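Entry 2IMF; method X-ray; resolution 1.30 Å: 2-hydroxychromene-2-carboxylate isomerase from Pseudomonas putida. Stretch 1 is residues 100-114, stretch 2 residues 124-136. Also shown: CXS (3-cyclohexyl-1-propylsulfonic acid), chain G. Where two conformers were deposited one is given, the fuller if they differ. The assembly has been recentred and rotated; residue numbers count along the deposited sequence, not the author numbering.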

# COMPACT_ATOMS: atom_id res chain seq x y z
N ALA A 100 14.94 -3.22 25.93
CA ALA A 100 13.97 -4.26 26.27
C ALA A 100 12.69 -3.56 26.70
O ALA A 100 11.60 -4.04 26.42
CB ALA A 100 14.48 -5.15 27.37
N GLN A 101 12.86 -2.47 27.44
CA GLN A 101 11.71 -1.81 28.09
C GLN A 101 11.01 -0.92 27.05
O GLN A 101 9.80 -0.76 27.10
CB GLN A 101 12.08 -1.05 29.35
CG GLN A 101 12.18 -1.89 30.69
CD GLN A 101 10.83 -2.45 31.19
OE1 GLN A 101 10.24 -3.34 30.56
NE2 GLN A 101 10.35 -1.93 32.32
N ALA A 102 11.77 -0.40 26.10
CA ALA A 102 11.20 0.37 24.97
C ALA A 102 10.37 -0.58 24.14
O ALA A 102 9.20 -0.28 23.87
CB ALA A 102 12.31 1.04 24.14
N ALA A 103 10.87 -1.75 23.75
CA ALA A 103 10.10 -2.70 23.03
C ALA A 103 8.94 -3.19 23.82
O ALA A 103 7.85 -3.45 23.29
CB ALA A 103 11.00 -3.90 22.65
N ALA A 104 9.13 -3.40 25.14
CA ALA A 104 8.05 -3.89 25.96
C ALA A 104 6.89 -2.87 26.00
O ALA A 104 5.74 -3.27 25.89
CB ALA A 104 8.52 -4.21 27.37
N TYR A 105 7.25 -1.61 26.18
CA TYR A 105 6.20 -0.54 26.16
C TYR A 105 5.45 -0.57 24.82
O TYR A 105 4.22 -0.63 24.78
CB TYR A 105 6.77 0.82 26.39
CG TYR A 105 5.78 1.96 26.39
CD1 TYR A 105 5.02 2.24 27.51
CD2 TYR A 105 5.54 2.62 25.23
CE1 TYR A 105 4.13 3.31 27.50
CE2 TYR A 105 4.67 3.66 25.17
CZ TYR A 105 3.93 3.99 26.34
OH TYR A 105 3.06 5.05 26.33
N VAL A 106 6.18 -0.56 23.71
CA VAL A 106 5.53 -0.50 22.41
C VAL A 106 4.65 -1.74 22.26
O VAL A 106 3.51 -1.62 21.76
CB VAL A 106 6.60 -0.35 21.33
CG1 VAL A 106 5.97 -0.50 19.96
CG2 VAL A 106 7.28 1.01 21.48
N ASN A 107 5.13 -2.94 22.63
CA ASN A 107 4.32 -4.12 22.50
C ASN A 107 3.07 -4.09 23.36
O ASN A 107 1.99 -4.43 22.90
CB ASN A 107 5.19 -5.37 22.86
CG ASN A 107 6.28 -5.68 21.82
OD1 ASN A 107 6.21 -5.23 20.67
ND2 ASN A 107 7.31 -6.42 22.24
N VAL A 108 3.22 -3.71 24.61
CA VAL A 108 2.06 -3.73 25.49
C VAL A 108 1.00 -2.71 25.03
O VAL A 108 -0.20 -3.02 25.00
CB VAL A 108 2.53 -3.36 26.93
CG1 VAL A 108 1.38 -2.95 27.82
CG2 VAL A 108 3.35 -4.54 27.56
N VAL A 109 1.44 -1.52 24.60
CA VAL A 109 0.47 -0.49 24.20
C VAL A 109 -0.20 -0.91 22.88
O VAL A 109 -1.42 -0.82 22.72
CB VAL A 109 1.09 0.89 24.08
CG1 VAL A 109 0.12 1.93 23.53
CG2 VAL A 109 1.60 1.35 25.44
N PHE A 110 0.59 -1.41 21.91
CA PHE A 110 -0.05 -1.81 20.66
C PHE A 110 -0.99 -2.94 20.91
O PHE A 110 -2.07 -3.00 20.29
CB PHE A 110 1.03 -2.17 19.60
CG PHE A 110 1.31 -1.05 18.64
CD1 PHE A 110 0.28 -0.53 17.92
CD2 PHE A 110 2.57 -0.62 18.36
CE1 PHE A 110 0.51 0.44 16.96
CE2 PHE A 110 2.82 0.36 17.43
CZ PHE A 110 1.78 0.94 16.77
N ASN A 111 -0.62 -3.90 21.78
CA ASN A 111 -1.52 -5.04 22.00
C ASN A 111 -2.81 -4.58 22.68
O ASN A 111 -3.89 -5.09 22.37
CB ASN A 111 -0.82 -6.13 22.87
CG ASN A 111 0.22 -6.95 22.11
OD1 ASN A 111 0.14 -7.12 20.89
ND2 ASN A 111 1.22 -7.43 22.84
N ALA A 112 -2.68 -3.62 23.60
CA ALA A 112 -3.89 -3.08 24.26
C ALA A 112 -4.78 -2.36 23.27
O ALA A 112 -6.01 -2.65 23.18
CB ALA A 112 -3.48 -2.10 25.34
N VAL A 113 -4.24 -1.42 22.48
CA VAL A 113 -5.06 -0.57 21.61
C VAL A 113 -5.57 -1.33 20.39
O VAL A 113 -6.76 -1.34 20.14
CB VAL A 113 -4.23 0.69 21.17
CG1 VAL A 113 -5.04 1.55 20.15
CG2 VAL A 113 -3.86 1.56 22.38
N TRP A 114 -4.72 -2.09 19.70
CA TRP A 114 -5.13 -2.70 18.46
C TRP A 114 -5.34 -4.19 18.61
O TRP A 114 -6.01 -4.77 17.76
CB TRP A 114 -4.13 -2.34 17.33
CG TRP A 114 -4.29 -1.05 16.84
CD1 TRP A 114 -3.54 0.06 17.15
CD2 TRP A 114 -5.36 -0.60 16.01
NE1 TRP A 114 -4.08 1.18 16.54
CE2 TRP A 114 -5.21 0.78 15.83
CE3 TRP A 114 -6.44 -1.25 15.39
CZ2 TRP A 114 -6.07 1.52 15.00
CZ3 TRP A 114 -7.27 -0.56 14.59
CH2 TRP A 114 -7.10 0.84 14.40
N SER A 124 -7.44 5.40 32.43
CA SER A 124 -6.72 4.43 33.23
C SER A 124 -5.65 3.70 32.45
O SER A 124 -4.96 2.81 33.03
CB SER A 124 -7.67 3.40 33.85
OG SER A 124 -8.54 2.93 32.83
N LEU A 125 -5.52 3.93 31.15
CA LEU A 125 -4.51 3.13 30.42
C LEU A 125 -3.05 3.38 30.88
O LEU A 125 -2.34 2.35 31.01
CB LEU A 125 -4.68 3.31 28.89
CG LEU A 125 -3.76 2.50 27.99
CD1 LEU A 125 -3.99 0.97 28.16
CD2 LEU A 125 -4.11 2.92 26.54
N PRO A 126 -2.65 4.62 31.22
CA PRO A 126 -1.30 4.74 31.76
C PRO A 126 -1.11 3.86 32.99
O PRO A 126 -0.04 3.23 33.13
CB PRO A 126 -1.21 6.24 32.05
CG PRO A 126 -2.07 6.83 31.00
CD PRO A 126 -3.28 5.93 30.96
N ALA A 127 -2.07 3.78 33.90
CA ALA A 127 -1.89 2.94 35.09
C ALA A 127 -1.83 1.46 34.73
O ALA A 127 -1.09 0.67 35.33
CB ALA A 127 -3.00 3.19 36.12
N LEU A 128 -2.68 1.03 33.79
CA LEU A 128 -2.69 -0.36 33.39
C LEU A 128 -1.36 -0.71 32.81
O LEU A 128 -0.77 -1.81 33.09
CB LEU A 128 -3.80 -0.63 32.37
CG LEU A 128 -5.25 -0.57 32.92
CD1 LEU A 128 -6.25 -0.40 31.83
CD2 LEU A 128 -5.54 -1.85 33.65
N VAL A 129 -0.84 0.16 31.94
CA VAL A 129 0.49 -0.11 31.29
C VAL A 129 1.61 -0.09 32.34
O VAL A 129 2.49 -1.03 32.32
CB VAL A 129 0.72 0.87 30.13
CG1 VAL A 129 2.18 0.86 29.64
CG2 VAL A 129 -0.24 0.55 29.03
N SER A 130 1.55 0.87 33.26
CA SER A 130 2.55 0.91 34.35
C SER A 130 2.58 -0.38 35.12
O SER A 130 3.67 -0.92 35.44
CB SER A 130 2.25 2.07 35.30
OG SER A 130 2.44 3.31 34.65
N GLU A 131 1.43 -0.94 35.45
CA GLU A 131 1.34 -2.15 36.25
C GLU A 131 2.03 -3.25 35.48
O GLU A 131 2.80 -4.00 36.06
CB GLU A 131 -0.14 -2.53 36.43
CG GLU A 131 -0.40 -4.09 36.51
CD GLU A 131 -0.53 -4.65 37.89
OE1 GLU A 131 -1.35 -4.11 38.69
OE2 GLU A 131 0.13 -5.68 38.16
N LYS A 132 1.77 -3.36 34.19
CA LYS A 132 2.40 -4.38 33.36
C LYS A 132 3.91 -4.29 33.27
O LYS A 132 4.61 -5.34 33.23
CB LYS A 132 1.78 -4.30 31.93
CG LYS A 132 2.29 -5.26 30.95
CD LYS A 132 1.94 -6.71 31.30
CE LYS A 132 2.66 -7.65 30.32
NZ LYS A 132 4.15 -7.60 30.59
N LEU A 133 4.42 -3.08 33.19
CA LEU A 133 5.83 -2.85 32.98
C LEU A 133 6.62 -2.73 34.27
O LEU A 133 7.85 -2.60 34.22
CB LEU A 133 6.05 -1.57 32.16
CG LEU A 133 5.47 -1.68 30.75
CD1 LEU A 133 5.77 -0.45 30.07
CD2 LEU A 133 6.17 -2.92 30.00
N GLY A 134 5.95 -2.68 35.42
CA GLY A 134 6.69 -2.46 36.66
C GLY A 134 7.11 -1.03 36.88
O GLY A 134 8.13 -0.80 37.58
N TRP A 135 6.36 -0.05 36.36
CA TRP A 135 6.64 1.33 36.50
C TRP A 135 5.84 1.96 37.61
O TRP A 135 4.87 1.36 38.09
CB TRP A 135 6.28 2.05 35.21
CG TRP A 135 7.18 1.76 34.06
CD1 TRP A 135 8.39 1.08 34.07
CD2 TRP A 135 7.00 2.24 32.72
NE1 TRP A 135 8.91 1.09 32.79
CE2 TRP A 135 8.09 1.82 31.96
CE3 TRP A 135 6.01 3.00 32.10
CZ2 TRP A 135 8.22 2.09 30.57
CZ3 TRP A 135 6.13 3.27 30.72
CH2 TRP A 135 7.24 2.85 29.99
N ASP A 136 6.30 3.10 38.10
CA ASP A 136 5.60 3.90 39.08
C ASP A 136 4.51 4.72 38.39
O ASP A 136 4.76 5.60 37.58
CB ASP A 136 6.66 4.79 39.75
CG ASP A 136 6.10 5.65 40.87
OD1 ASP A 136 5.19 6.51 40.72
OD2 ASP A 136 6.64 5.43 41.99
S CXS G . 12.39 1.53 32.41
O1 CXS G . 11.78 1.63 31.03
O2 CXS G . 13.89 1.39 32.21
O3 CXS G . 11.83 0.39 33.15
C1 CXS G . 12.03 2.94 33.25
C2 CXS G . 12.67 4.21 32.73
C3 CXS G . 12.08 5.49 33.28
N CXS G . 12.61 6.58 32.52
C4 CXS G . 12.28 7.96 32.81
C5 CXS G . 11.99 8.44 34.21
C6 CXS G . 11.48 9.87 34.40
C7 CXS G . 12.04 10.84 33.38
C8 CXS G . 11.89 10.32 31.96
C9 CXS G . 12.60 9.00 31.75

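Residues 100-114 form one continuous helix, against which the helix 125-133 packs at 133° between N-to-C directions, with axes approaching to 10.5 Å; the two stretches together bury 517 Å². Near the start of stretch 2, Leu125 reaches the C-terminal part of stretch 1, its CD1 lying 4.2 Å from CB of Ala112 in a loose apolar contact. One turn on, Val129 packs where the backbones come close, its CA 7.0 Å from that of Val108. Its CG2 lies 4.0 Å from Val108 CG1 and 4.1 Å from Val109 CG2, while its CG1 approaches Tyr105 CE1 at 3.8 Å. Ser130 points away from this interface and turns its hydroxyl back to its own helix, OG donating to Pro126 O at 2.9 Å. The aliphatic part of Lys132 covers Val108, with CG 3.6 Å from Val108 CG2. Leu133 is the knob of the interface, seated among Gln101, Ala104, Tyr105 and Val108. Its carbonyl O accepts a hydrogen bond from Gln101 NE2 at 3.2 Å. Gly134, with positive phi, ends the helix in a Schellman motif, and Trp135 then turns toward stretch 1. Its six-membered ring lies nearly parallel to the Tyr105 ring but slid aside. Trp135 NE1 and Gln101 NE2, both donors, converge instead on CXS O3, at 3.0 and 2.9 Å respectively.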